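Local coordinates for protein putative acyl-CoA thioester hydrolase (Yersinia pestis KIM10+, PDB 5DM5) that is a hexameric hot-dog-fold thioesterase that probably hydrolyses the thioester bond of acyl-CoA substrates, at residues Ile100-Trp105 with Ala123-Val128. Numbering follows the deposited sequence.
Sequences INIEVW and AVFTYV
Ile102 lays its CD1 methyl over one face of the Phe125 ring, and this CH-pi contact is the main side-chain meeting between the two strands. Ile102 CD1 sits 4.0 Å from the centroid of the Phe125 ring, 27° off the ring normal, displaced toward the root of the ring: the closest atom is CG of Phe125, at 3.6 Å from Ile102 CD1. The two side chains cross at about a right angle. On Ile102, CG1 is anti to the carbonyl carbon (chi1 -61°) and the chain runs on extended, which carries the methyl across to the neighbouring strand. The same methyl also touches Tyr127, whose OH lies 3.9 Å from Ile102 CD1; that hydroxyl is hydrogen-bonded to the backbone O of Asp49 in helix 43-60. Met48 of that helix packs on Ile102, Ala123 and Phe125, and Met45 of a second subunit also reaches Phe125.

Asn101 and Val124, a non-hydrogen-bonded pair, occupy the other face of the sheet. There the Asn101 carboxamide, with CG anti to the backbone N, turns OD1 toward CG2 of Val124.

The backbones are joined as an antiparallel hairpin pair. Ile100 and Phe125 exchange two hydrogen bonds, both 2.9 Å between N of one residue and O of the other. Ile102 and Ala123 form a second such pair, with Ile102 N 2.9 Å from Ala123 O.

Strands 97-106 and 118-129 are thus neighbours in the antiparallel sheet that wraps the long central helix of the hot-dog fold. The paired amides set the register of the two strands, whereas Ile102 and Phe125, on the side facing Met48, have no polar group in their side chains and hold each other through shape and dispersion.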
loop_
_atom_site.group_PDB
_atom_site.type_symbol
_atom_site.label_atom_id
_atom_site.label_comp_id
_atom_site.label_asym_id
_atom_site.label_seq_id
_atom_site.Cartn_x
_atom_site.Cartn_y
_atom_site.Cartn_z
ATOM N N ILE B 100 20.669 13.771 15.891
ATOM C CA ILE B 100 20.631 14.354 14.547
ATOM C C ILE B 100 19.472 15.311 14.327
ATOM O O ILE B 100 18.326 14.930 14.510
ATOM C CB ILE B 100 20.549 13.246 13.457
ATOM C CG1 ILE B 100 21.815 12.387 13.467
ATOM C CG2 ILE B 100 20.367 13.849 12.078
ATOM C CD1 ILE B 100 21.820 11.293 12.435
ATOM N N ASN B 101 19.775 16.523 13.868
ATOM C CA ASN B 101 18.758 17.517 13.581
ATOM C C ASN B 101 18.261 17.313 12.161
ATOM O O ASN B 101 19.034 17.421 11.215
ATOM C CB ASN B 101 19.313 18.932 13.728
ATOM C CG ASN B 101 18.228 20.003 13.641
ATOM O OD1 ASN B 101 17.516 20.269 14.614
ATOM N ND2 ASN B 101 18.038 20.551 12.449
ATOM N N ILE B 102 16.954 17.108 12.023
ATOM C CA ILE B 102 16.313 16.760 10.755
ATOM C C ILE B 102 15.369 17.839 10.283
ATOM O O ILE B 102 14.505 18.288 11.036
ATOM C CB ILE B 102 15.538 15.434 10.874
ATOM C CG1 ILE B 102 16.514 14.306 11.227
ATOM C CG2 ILE B 102 14.829 15.110 9.577
ATOM C CD1 ILE B 102 15.884 12.934 11.401
ATOM N N GLU B 103 15.504 18.184 9.006
ATOM C CA GLU B 103 14.757 19.267 8.383
ATOM C C GLU B 103 13.869 18.776 7.246
ATOM O O GLU B 103 14.337 18.063 6.376
ATOM C CB GLU B 103 15.773 20.266 7.809
ATOM C CG GLU B 103 16.855 20.756 8.799
ATOM C CD GLU B 103 17.872 21.706 8.161
ATOM O OE1 GLU B 103 17.745 22.029 6.961
ATOM O OE2 GLU B 103 18.811 22.127 8.862
ATOM N N VAL B 104 12.628 19.236 7.174
ATOM C CA VAL B 104 11.739 18.836 6.085
ATOM C C VAL B 104 11.285 20.079 5.371
ATOM O O VAL B 104 10.551 20.904 5.931
ATOM C CB VAL B 104 10.503 18.044 6.562
ATOM C CG1 VAL B 104 9.581 17.775 5.400
ATOM C CG2 VAL B 104 10.916 16.752 7.161
ATOM N N TRP B 105 11.714 20.177 4.120
ATOM C CA TRP B 105 11.464 21.324 3.267
ATOM C C TRP B 105 10.572 20.910 2.118
ATOM O O TRP B 105 10.556 19.751 1.772
ATOM C CB TRP B 105 12.787 21.879 2.720
ATOM C CG TRP B 105 13.777 22.422 3.761
ATOM C CD1 TRP B 105 14.542 21.682 4.630
ATOM C CD2 TRP B 105 14.114 23.799 4.013
ATOM N NE1 TRP B 105 15.317 22.512 5.403
ATOM C CE2 TRP B 105 15.071 23.813 5.051
ATOM C CE3 TRP B 105 13.691 25.017 3.471
ATOM C CZ2 TRP B 105 15.612 24.996 5.552
ATOM C CZ3 TRP B 105 14.227 26.186 3.974
ATOM C CH2 TRP B 105 15.178 26.168 5.002
ATOM N N ALA B 123 12.889 18.743 13.519
ATOM C CA ALA B 123 12.919 18.125 14.837
ATOM C C ALA B 123 14.299 17.578 15.148
ATOM O O ALA B 123 15.136 17.481 14.265
ATOM C CB ALA B 123 11.889 17.035 14.926
ATOM N N VAL B 124 14.542 17.230 16.405
ATOM C CA VAL B 124 15.843 16.701 16.777
ATOM C C VAL B 124 15.719 15.251 17.242
ATOM O O VAL B 124 15.317 14.944 18.357
ATOM C CB VAL B 124 16.495 17.560 17.865
ATOM C CG1 VAL B 124 17.863 17.014 18.221
ATOM C CG2 VAL B 124 16.605 19.001 17.386
ATOM N N PHE B 125 16.140 14.368 16.355
ATOM C CA PHE B 125 15.993 12.937 16.512
ATOM C C PHE B 125 17.138 12.241 17.199
ATOM O O PHE B 125 18.281 12.584 16.965
ATOM C CB PHE B 125 15.795 12.344 15.132
ATOM C CG PHE B 125 14.392 12.420 14.664
ATOM C CD1 PHE B 125 13.806 13.637 14.425
ATOM C CD2 PHE B 125 13.667 11.268 14.449
ATOM C CE1 PHE B 125 12.524 13.703 14.012
ATOM C CE2 PHE B 125 12.385 11.333 14.021
ATOM C CZ PHE B 125 11.808 12.551 13.802
ATOM N N THR B 126 16.844 11.228 18.011
ATOM C CA THR B 126 17.916 10.516 18.712
ATOM C C THR B 126 17.873 9.023 18.426
ATOM O O THR B 126 16.899 8.337 18.811
ATOM C CB THR B 126 17.817 10.687 20.239
ATOM O OG1 THR B 126 17.651 12.072 20.587
ATOM C CG2 THR B 126 19.039 10.106 20.906
ATOM N N TYR B 127 18.939 8.531 17.781
ATOM C CA TYR B 127 19.069 7.114 17.384
ATOM C C TYR B 127 20.199 6.476 18.164
ATOM O O TYR B 127 21.061 7.177 18.695
ATOM C CB TYR B 127 19.380 6.931 15.890
ATOM C CG TYR B 127 18.381 7.491 14.916
ATOM C CD1 TYR B 127 17.437 6.691 14.310
ATOM C CD2 TYR B 127 18.422 8.827 14.576
ATOM C CE1 TYR B 127 16.544 7.217 13.414
ATOM C CE2 TYR B 127 17.541 9.357 13.692
ATOM C CZ TYR B 127 16.600 8.559 13.108
ATOM O OH TYR B 127 15.714 9.128 12.213
ATOM N N VAL B 128 20.241 5.150 18.176
ATOM C CA VAL B 128 21.290 4.441 18.903
ATOM C C VAL B 128 21.897 3.202 18.207
ATOM O O VAL B 128 21.164 2.273 17.877
ATOM C CB VAL B 128 20.736 4.004 20.264
ATOM C CG1 VAL B 128 21.663 3.003 20.929
ATOM C CG2 VAL B 128 20.504 5.217 21.158
#